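Local coordinates for protein inorganic pyrophosphatase (Shewanella sp. AS-11, PDB 6LL8) that probably hydrolyses diphosphate to two phosphates as a metal-dependent, cold-adapted family II inorganic pyrophosphatase of the DHH type, at residues A[25-30]-A[124-130]. Sequence-based numbering, arbitrary orientation.
Sequences YLKNQI and MYDFYQV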
ATOM      1  N   TYR A  25       2.210  14.214 -13.032  1.00  8.31           N
ATOM      2  CA  TYR A  25       3.133  14.713 -14.073  1.00  8.55           C
ATOM      3  C   TYR A  25       2.574  14.351 -15.434  1.00  9.20           C
ATOM      4  O   TYR A  25       2.526  15.176 -16.359  1.00  9.98           O
ATOM      5  CB  TYR A  25       4.529  14.146 -13.862  1.00  9.50           C
ATOM      6  CG  TYR A  25       5.494  14.581 -14.946  1.00  9.80           C
ATOM      7  CD1 TYR A  25       6.128  15.802 -14.899  1.00 11.65           C
ATOM      8  CD2 TYR A  25       5.710  13.792 -16.047  1.00 10.95           C
ATOM      9  CE1 TYR A  25       6.978  16.171 -15.925  1.00 13.28           C
ATOM     10  CE2 TYR A  25       6.513  14.162 -17.106  1.00 11.91           C
ATOM     11  CZ  TYR A  25       7.168  15.364 -17.033  1.00 12.45           C
ATOM     12  OH  TYR A  25       7.995  15.769 -18.068  1.00 15.54           O
ATOM     13  N   LEU A  26       2.191  13.091 -15.626  1.00  8.91           N
ATOM     14  CA  LEU A  26       1.658  12.616 -16.921  1.00  8.99           C
ATOM     15  C   LEU A  26       0.423  13.436 -17.297  1.00  9.32           C
ATOM     16  O   LEU A  26       0.342  13.906 -18.451  1.00 10.08           O
ATOM     17  CB  LEU A  26       1.296  11.141 -16.792  1.00  9.32           C
ATOM     18  CG  LEU A  26       0.574  10.539 -17.996  1.00  9.25           C
ATOM     19  CD1 LEU A  26       1.372  10.712 -19.281  1.00 10.40           C
ATOM     20  CD2 LEU A  26       0.249   9.101 -17.739  1.00 10.03           C
ATOM     21  N   LYS A  27      -0.525  13.624 -16.400  1.00  8.73           N
ATOM     22  CA  LYS A  27      -1.744  14.395 -16.695  1.00  9.72           C
ATOM     23  C   LYS A  27      -1.367  15.817 -17.116  1.00  9.76           C
ATOM     24  O   LYS A  27      -1.901  16.317 -18.117  1.00 10.16           O
ATOM     25  CB  LYS A  27      -2.655  14.399 -15.472  1.00 10.16           C
ATOM     26  CG  LYS A  27      -3.397  13.101 -15.269  1.00 10.49           C
ATOM     27  CD  LYS A  27      -4.361  12.793 -16.369  1.00 11.81           C
ATOM     28  CE  LYS A  27      -5.428  11.810 -15.967  1.00 13.33           C
ATOM     29  NZ  LYS A  27      -6.393  11.604 -17.042  1.00 13.72           N
ATOM     30  N   ASN A  28      -0.481  16.465 -16.400  1.00  9.66           N
ATOM     31  CA  ASN A  28      -0.085  17.829 -16.804  1.00 10.68           C
ATOM     32  C   ASN A  28       0.551  17.807 -18.193  1.00 10.62           C
ATOM     33  O   ASN A  28       0.316  18.737 -18.972  1.00 13.26           O
ATOM     34  CB  ASN A  28       0.799  18.474 -15.749  1.00 10.31           C
ATOM     35  CG  ASN A  28      -0.005  18.851 -14.524  1.00  9.56           C
ATOM     36  OD1 ASN A  28      -1.038  19.504 -14.647  1.00 11.04           O
ATOM     37  ND2 ASN A  28       0.455  18.475 -13.343  1.00 10.68           N
ATOM     38  N   GLN A  29       1.342  16.816 -18.512  1.00 10.64           N
ATOM     39  CA  GLN A  29       2.012  16.760 -19.826  1.00 11.24           C
ATOM     40  C   GLN A  29       0.983  16.611 -20.936  1.00 11.81           C
ATOM     41  O   GLN A  29       1.302  17.050 -22.067  1.00 15.34           O
ATOM     42  CB  GLN A  29       3.049  15.649 -19.899  1.00 12.43           C
ATOM     43  CG  GLN A  29       4.302  15.902 -19.080  1.00 15.58           C
ATOM     44  CD  GLN A  29       5.071  17.152 -19.450  1.00 17.44           C
ATOM     45  OE1 GLN A  29       5.583  17.221 -20.573  1.00 26.98           O
ATOM     46  NE2 GLN A  29       4.921  18.167 -18.614  1.00 20.90           N
ATOM     47  N   ILE A  30      -0.158  16.001 -20.689  1.00 11.86           N
ATOM     48  CA  ILE A  30      -1.190  15.803 -21.737  1.00 12.18           C
ATOM     49  C   ILE A  30      -2.260  16.896 -21.626  1.00 12.72           C
ATOM     50  O   ILE A  30      -3.309  16.786 -22.249  1.00 14.95           O
ATOM     51  CB  ILE A  30      -1.759  14.372 -21.760  1.00 12.33           C
ATOM     52  CG1 ILE A  30      -2.562  14.036 -20.506  1.00 12.05           C
ATOM     53  CG2 ILE A  30      -0.629  13.405 -22.027  1.00 14.06           C
ATOM     54  CD1 ILE A  30      -3.224  12.664 -20.497  1.00 14.45           C
ATOM     55  N   MET A 124       0.327   3.708 -18.711  1.00  8.80           N
ATOM     56  CA  MET A 124      -0.344   4.952 -19.137  1.00  9.04           C
ATOM     57  C   MET A 124       0.626   5.880 -19.865  1.00  8.90           C
ATOM     58  O   MET A 124       0.277   6.441 -20.922  1.00 10.09           O
ATOM     59  CB  MET A 124      -0.970   5.630 -17.922  1.00  8.88           C
ATOM     60  CG  MET A 124      -2.005   4.802 -17.235  1.00  9.98           C
ATOM     61  SD  MET A 124      -2.650   5.507 -15.696  1.00 11.28           S
ATOM     62  CE  MET A 124      -3.672   6.804 -16.346  1.00 11.46           C
ATOM     63  N   TYR A 125       1.839   6.035 -19.367  1.00  8.85           N
ATOM     64  CA  TYR A 125       2.839   6.837 -20.082  1.00  9.59           C
ATOM     65  C   TYR A 125       3.041   6.259 -21.484  1.00 10.07           C
ATOM     66  O   TYR A 125       3.136   7.032 -22.449  1.00 11.46           O
ATOM     67  CB  TYR A 125       4.192   6.875 -19.375  1.00  9.46           C
ATOM     68  CG  TYR A 125       4.308   7.888 -18.270  1.00  8.92           C
ATOM     69  CD1 TYR A 125       3.949   7.615 -16.960  1.00  9.33           C
ATOM     70  CD2 TYR A 125       4.942   9.085 -18.529  1.00  9.73           C
ATOM     71  CE1 TYR A 125       4.126   8.550 -15.958  1.00  9.19           C
ATOM     72  CE2 TYR A 125       5.123  10.034 -17.539  1.00  9.16           C
ATOM     73  CZ  TYR A 125       4.734   9.762 -16.232  1.00  8.42           C
ATOM     74  OH  TYR A 125       4.954  10.710 -15.263  1.00  9.33           O
ATOM     75  N   ASP A 126       3.129   4.942 -21.598  1.00 10.29           N
ATOM     76  CA  ASP A 126       3.338   4.284 -22.907  1.00 11.87           C
ATOM     77  C   ASP A 126       2.152   4.589 -23.816  1.00 11.04           C
ATOM     78  O   ASP A 126       2.354   4.874 -25.018  1.00 13.29           O
ATOM     79  CB  ASP A 126       3.473   2.768 -22.783  1.00 14.80           C
ATOM     80  CG  ASP A 126       4.699   2.252 -22.066  1.00 19.69           C
ATOM     81  OD1 ASP A 126       5.652   2.975 -21.945  1.00 20.57           O
ATOM     82  OD2 ASP A 126       4.661   1.054 -21.664  1.00 24.81           O
ATOM     83  N   PHE A 127       0.953   4.508 -23.298  1.00 11.27           N
ATOM     84  CA  PHE A 127      -0.257   4.739 -24.100  1.00 11.68           C
ATOM     85  C   PHE A 127      -0.240   6.155 -24.672  1.00 11.88           C
ATOM     86  O   PHE A 127      -0.591   6.352 -25.848  1.00 13.27           O
ATOM     87  CB  PHE A 127      -1.500   4.514 -23.240  1.00 12.35           C
ATOM     88  CG  PHE A 127      -2.789   4.845 -23.937  1.00 12.10           C
ATOM     89  CD1 PHE A 127      -3.305   4.030 -24.930  1.00 15.07           C
ATOM     90  CD2 PHE A 127      -3.475   6.008 -23.623  1.00 14.08           C
ATOM     91  CE1 PHE A 127      -4.483   4.376 -25.579  1.00 16.30           C
ATOM     92  CE2 PHE A 127      -4.643   6.342 -24.278  1.00 15.81           C
ATOM     93  CZ  PHE A 127      -5.154   5.513 -25.243  1.00 16.50           C
ATOM     94  N   TYR A 128       0.075   7.151 -23.858  1.00 10.88           N
ATOM     95  CA  TYR A 128       0.076   8.566 -24.283  1.00 11.86           C
ATOM     96  C   TYR A 128       1.367   8.961 -25.005  1.00 12.36           C
ATOM     97  O   TYR A 128       1.468  10.085 -25.512  1.00 14.23           O
ATOM     98  CB  TYR A 128      -0.170   9.466 -23.067  1.00 12.09           C
ATOM     99  CG  TYR A 128      -1.557   9.381 -22.504  1.00 12.11           C
ATOM    100  CD1 TYR A 128      -2.624   9.908 -23.204  1.00 13.43           C
ATOM    101  CD2 TYR A 128      -1.788   8.793 -21.280  1.00 12.68           C
ATOM    102  CE1 TYR A 128      -3.902   9.897 -22.678  1.00 13.09           C
ATOM    103  CE2 TYR A 128      -3.064   8.752 -20.754  1.00 14.49           C
ATOM    104  CZ  TYR A 128      -4.119   9.317 -21.443  1.00 14.04           C
ATOM    105  OH  TYR A 128      -5.362   9.282 -20.879  1.00 17.07           O
ATOM    106  N   GLN A 129       2.350   8.084 -25.017  1.00 13.02           N
ATOM    107  CA  GLN A 129       3.662   8.348 -25.656  1.00 13.85           C
ATOM    108  C   GLN A 129       4.299   9.594 -25.038  1.00 13.58           C
ATOM    109  O   GLN A 129       4.910  10.420 -25.729  1.00 16.41           O
ATOM    110  CB  GLN A 129       3.524   8.443 -27.169  1.00 16.93           C
ATOM    111  CG  GLN A 129       3.025   7.164 -27.838  1.00 21.66           C
ATOM    112  CD  GLN A 129       2.876   7.387 -29.325  1.00 32.11           C
ATOM    113  OE1 GLN A 129       1.918   8.002 -29.798  1.00 42.04           O
ATOM    114  NE2 GLN A 129       3.885   6.967 -30.054  1.00 41.64           N
ATOM    115  N   VAL A 130       4.257   9.668 -23.724  1.00 12.12           N
ATOM    116  CA  VAL A 130       4.923  10.738 -22.944  1.00 11.53           C
ATOM    117  C   VAL A 130       6.228  10.203 -22.352  1.00 12.08           C
ATOM    118  O   VAL A 130       6.261   9.106 -21.755  1.00 12.91           O
ATOM    119  CB  VAL A 130       3.964  11.247 -21.852  1.00 11.78           C
ATOM    120  CG1 VAL A 130       4.661  12.160 -20.884  1.00 12.35           C
ATOM    121  CG2 VAL A 130       2.777  11.937 -22.503  1.00 14.20           C
TER
HETATM  122  O   HOH W   1      -5.507   9.253 -18.146  1.00 14.43           O
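Leu26 inserts its side chain between Tyr125, Met124, Tyr128 and Val130. Its CB lies over one face of the Tyr125 ring in a CH-pi contact, 4.0 Å from the centroid. The branches then diverge: CD2 reaches Met124 CB at 3.7 Å, whereas CD1 packs on Val130 CB, also at 3.7 Å. At the helix ends Ile30 CD1 sits 3.7 Å from the centroid of the Tyr128 ring, only 16° off its normal, while Phe127 CD2 covers the opposite face. With chi1 at 67°, Ile30 turns CG1 so that its terminal CD1 reaches this ring, while CG2 meets Val130 CG2. The Tyr125 hydroxyl abuts the edge of the Tyr25 ring, OH to CD2 3.3 Å, and is hydrogen-bonded to Ala22 O, one turn earlier in helix 14-29. Direct hydrogen bonds between the two segments are absent; one water joins Lys27 NZ to Tyr128 OH, and Lys27 also forms a salt bridge with Glu32. A Schellman motif with Gln129 as C-prime residue ends helix 117-128 and turns the chain so that Val130 faces Leu26. Segments 25-29 and 124-128 run nearly parallel, at 14°, and the C-terminal ends of their helices pack together in the alpha/beta DHH domain, beside its parallel sheet.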